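Side-chain contact in 361aa long hypothetical D-aminopeptidase (PDB 2DRH), which is of unknown function but belongs to the S58 peptidase family and may therefore act as an aminopeptidase: residues G105-G110 and P131-C136. Sequence-based numbering, arbitrary orientation.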
ATOM      1  N   GLY A 105      24.805   0.657  -5.698  1.00 20.27           N
ATOM      2  CA  GLY A 105      25.059   1.518  -6.834  1.00 21.01           C
ATOM      3  C   GLY A 105      25.953   0.799  -7.827  1.00 22.49           C
ATOM      4  O   GLY A 105      25.717   0.833  -9.039  1.00 20.74           O
ATOM      5  N   THR A 106      26.982   0.135  -7.307  1.00 22.15           N
ATOM      6  CA  THR A 106      27.912  -0.599  -8.154  1.00 24.05           C
ATOM      7  C   THR A 106      27.172  -1.738  -8.854  1.00 23.24           C
ATOM      8  O   THR A 106      27.393  -2.003 -10.032  1.00 23.93           O
ATOM      9  CB  THR A 106      29.057  -1.211  -7.328  1.00 24.86           C
ATOM     10  OG1 THR A 106      29.661  -0.194  -6.517  1.00 26.85           O
ATOM     11  CG2 THR A 106      30.109  -1.818  -8.251  1.00 24.90           C
ATOM     12  N   ALA A 107      26.297  -2.406  -8.109  1.00 23.22           N
ATOM     13  CA  ALA A 107      25.524  -3.525  -8.631  1.00 23.57           C
ATOM     14  C   ALA A 107      24.673  -3.069  -9.805  1.00 23.98           C
ATOM     15  O   ALA A 107      24.582  -3.754 -10.819  1.00 24.34           O
ATOM     16  CB  ALA A 107      24.643  -4.113  -7.531  1.00 22.65           C
ATOM     17  N   VAL A 108      24.043  -1.909  -9.659  1.00 22.92           N
ATOM     18  CA  VAL A 108      23.229  -1.356 -10.728  1.00 21.10           C
ATOM     19  C   VAL A 108      24.112  -1.101 -11.955  1.00 22.21           C
ATOM     20  O   VAL A 108      23.741  -1.435 -13.088  1.00 19.15           O
ATOM     21  CB  VAL A 108      22.561  -0.034 -10.286  1.00 20.22           C
ATOM     22  CG1 VAL A 108      22.045   0.741 -11.501  1.00 20.73           C
ATOM     23  CG2 VAL A 108      21.415  -0.338  -9.332  1.00 18.46           C
ATOM     24  N   GLU A 109      25.283  -0.517 -11.730  1.00 20.31           N
ATOM     25  CA  GLU A 109      26.194  -0.234 -12.830  1.00 21.06           C
ATOM     26  C   GLU A 109      26.548  -1.521 -13.579  1.00 22.11           C
ATOM     27  O   GLU A 109      26.452  -1.578 -14.802  1.00 20.66           O
ATOM     28  CB  GLU A 109      27.464   0.428 -12.303  1.00 21.04           C
ATOM     29  CG  GLU A 109      27.255   1.825 -11.735  1.00 23.98           C
ATOM     30  CD  GLU A 109      27.112   2.886 -12.813  1.00 25.31           C
ATOM     31  OE1 GLU A 109      26.321   2.680 -13.756  1.00 25.65           O
ATOM     32  OE2 GLU A 109      27.785   3.935 -12.712  1.00 25.77           O
ATOM     33  N   GLY A 110      26.953  -2.549 -12.836  1.00 22.99           N
ATOM     34  CA  GLY A 110      27.321  -3.812 -13.450  1.00 23.32           C
ATOM     35  C   GLY A 110      26.161  -4.490 -14.147  1.00 24.40           C
ATOM     36  O   GLY A 110      26.296  -4.995 -15.262  1.00 26.43           O
ATOM     37  N   PRO A 131      16.469  -2.290 -13.280  1.00 20.06           N
ATOM     38  CA  PRO A 131      17.365  -3.221 -12.593  1.00 20.60           C
ATOM     39  C   PRO A 131      16.860  -3.557 -11.198  1.00 21.54           C
ATOM     40  O   PRO A 131      16.421  -2.675 -10.456  1.00 21.79           O
ATOM     41  CB  PRO A 131      18.695  -2.470 -12.576  1.00 21.57           C
ATOM     42  CG  PRO A 131      18.278  -1.035 -12.573  1.00 21.35           C
ATOM     43  CD  PRO A 131      17.162  -1.025 -13.576  1.00 21.06           C
ATOM     44  N   LEU A 132      16.923  -4.836 -10.847  1.00 21.24           N
ATOM     45  CA  LEU A 132      16.463  -5.298  -9.546  1.00 19.60           C
ATOM     46  C   LEU A 132      17.641  -5.717  -8.682  1.00 21.09           C
ATOM     47  O   LEU A 132      18.326  -6.703  -8.972  1.00 19.25           O
ATOM     48  CB  LEU A 132      15.497  -6.465  -9.727  1.00 20.78           C
ATOM     49  CG  LEU A 132      14.835  -7.100  -8.505  1.00 20.47           C
ATOM     50  CD1 LEU A 132      14.083  -6.054  -7.675  1.00 19.11           C
ATOM     51  CD2 LEU A 132      13.872  -8.175  -9.010  1.00 19.82           C
ATOM     52  N   VAL A 133      17.858  -4.956  -7.612  1.00 20.66           N
ATOM     53  CA  VAL A 133      18.957  -5.184  -6.687  1.00 18.88           C
ATOM     54  C   VAL A 133      18.478  -5.088  -5.246  1.00 19.16           C
ATOM     55  O   VAL A 133      17.779  -4.139  -4.881  1.00 20.19           O
ATOM     56  CB  VAL A 133      20.058  -4.122  -6.894  1.00 19.05           C
ATOM     57  CG1 VAL A 133      21.249  -4.407  -5.990  1.00 18.89           C
ATOM     58  CG2 VAL A 133      20.477  -4.084  -8.358  1.00 19.50           C
ATOM     59  N   LEU A 134      18.854  -6.070  -4.431  1.00 19.64           N
ATOM     60  CA  LEU A 134      18.489  -6.091  -3.016  1.00 21.21           C
ATOM     61  C   LEU A 134      19.747  -6.318  -2.177  1.00 22.62           C
ATOM     62  O   LEU A 134      20.788  -6.710  -2.705  1.00 22.05           O
ATOM     63  CB  LEU A 134      17.439  -7.167  -2.741  1.00 18.95           C
ATOM     64  CG  LEU A 134      16.073  -6.836  -3.356  1.00 20.53           C
ATOM     65  CD1 LEU A 134      15.947  -7.530  -4.706  1.00 20.77           C
ATOM     66  CD2 LEU A 134      14.955  -7.278  -2.425  1.00 19.24           C
ATOM     67  N   GLU A 135      19.660  -6.083  -0.872  1.00 21.62           N
ATOM     68  CA  GLU A 135      20.854  -6.209  -0.061  1.00 22.08           C
ATOM     69  C   GLU A 135      20.695  -6.453   1.423  1.00 22.37           C
ATOM     70  O   GLU A 135      19.598  -6.400   1.975  1.00 23.83           O
ATOM     71  CB  GLU A 135      21.685  -4.941  -0.227  1.00 20.64           C
ATOM     72  CG  GLU A 135      20.884  -3.650  -0.009  1.00 20.06           C
ATOM     73  CD  GLU A 135      20.226  -3.565   1.365  1.00 18.68           C
ATOM     74  OE1 GLU A 135      20.925  -3.735   2.385  1.00 18.53           O
ATOM     75  OE2 GLU A 135      19.004  -3.321   1.424  1.00 19.20           O
ATOM     76  N   CYS A 136      21.845  -6.691   2.051  1.00 23.40           N
ATOM     77  CA  CYS A 136      21.972  -6.890   3.490  1.00 22.31           C
ATOM     78  C   CYS A 136      23.295  -6.219   3.910  1.00 21.33           C
ATOM     79  O   CYS A 136      24.221  -6.101   3.108  1.00 19.40           O
ATOM     80  CB  CYS A 136      21.958  -8.382   3.827  1.00 22.22           C
ATOM     81  SG  CYS A 136      20.284  -9.105   3.772  1.00 21.69           S
TER
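The pyrrolidine ring of Pro131, the one ring in this contact, meets Val108 through its CG corner, which lies 4.3 Å from Val108 CG1; the ring also touches Leu111, further along the same helix. Glu109 forms a salt bridge with Arg147 and a hydrogen bond with Thr106 of the second subunit, while Glu135 is hydrogen-bonded to Ser78 OG, the backbone N of Lys79 and Thr101 OG1 of its own chain.

At the centre, Val133 presents its two methyls to the helix. CG1, held anti to the backbone N (chi1 -176°), reaches Ala107 CB at 3.7 Å, and CG2 meets Val108 CG2 at 4.0 Å. The two valine side chains cross at about a right angle. Val108 divides its branches: CG1, opposite the backbone N (chi1 164°), goes to Pro131, and CG2, beside that N, to Val133. No hydrogen bond links the segments, and all four touching residues are buried. Ala107 also packs on Ile97 and Thr99, so the helix bears on two adjacent strands, and Leu134 on the other face of the sheet touches Ile241 of strand 240-246.

Strand 96-100, helix 104-118 and the parallel strand 132-136 thus form a beta-alpha-beta crossover, its helix packed on one face of the sheet and a second sheet behind, consistent with the layered alpha-beta-beta-alpha fold of DmpA-like peptidases.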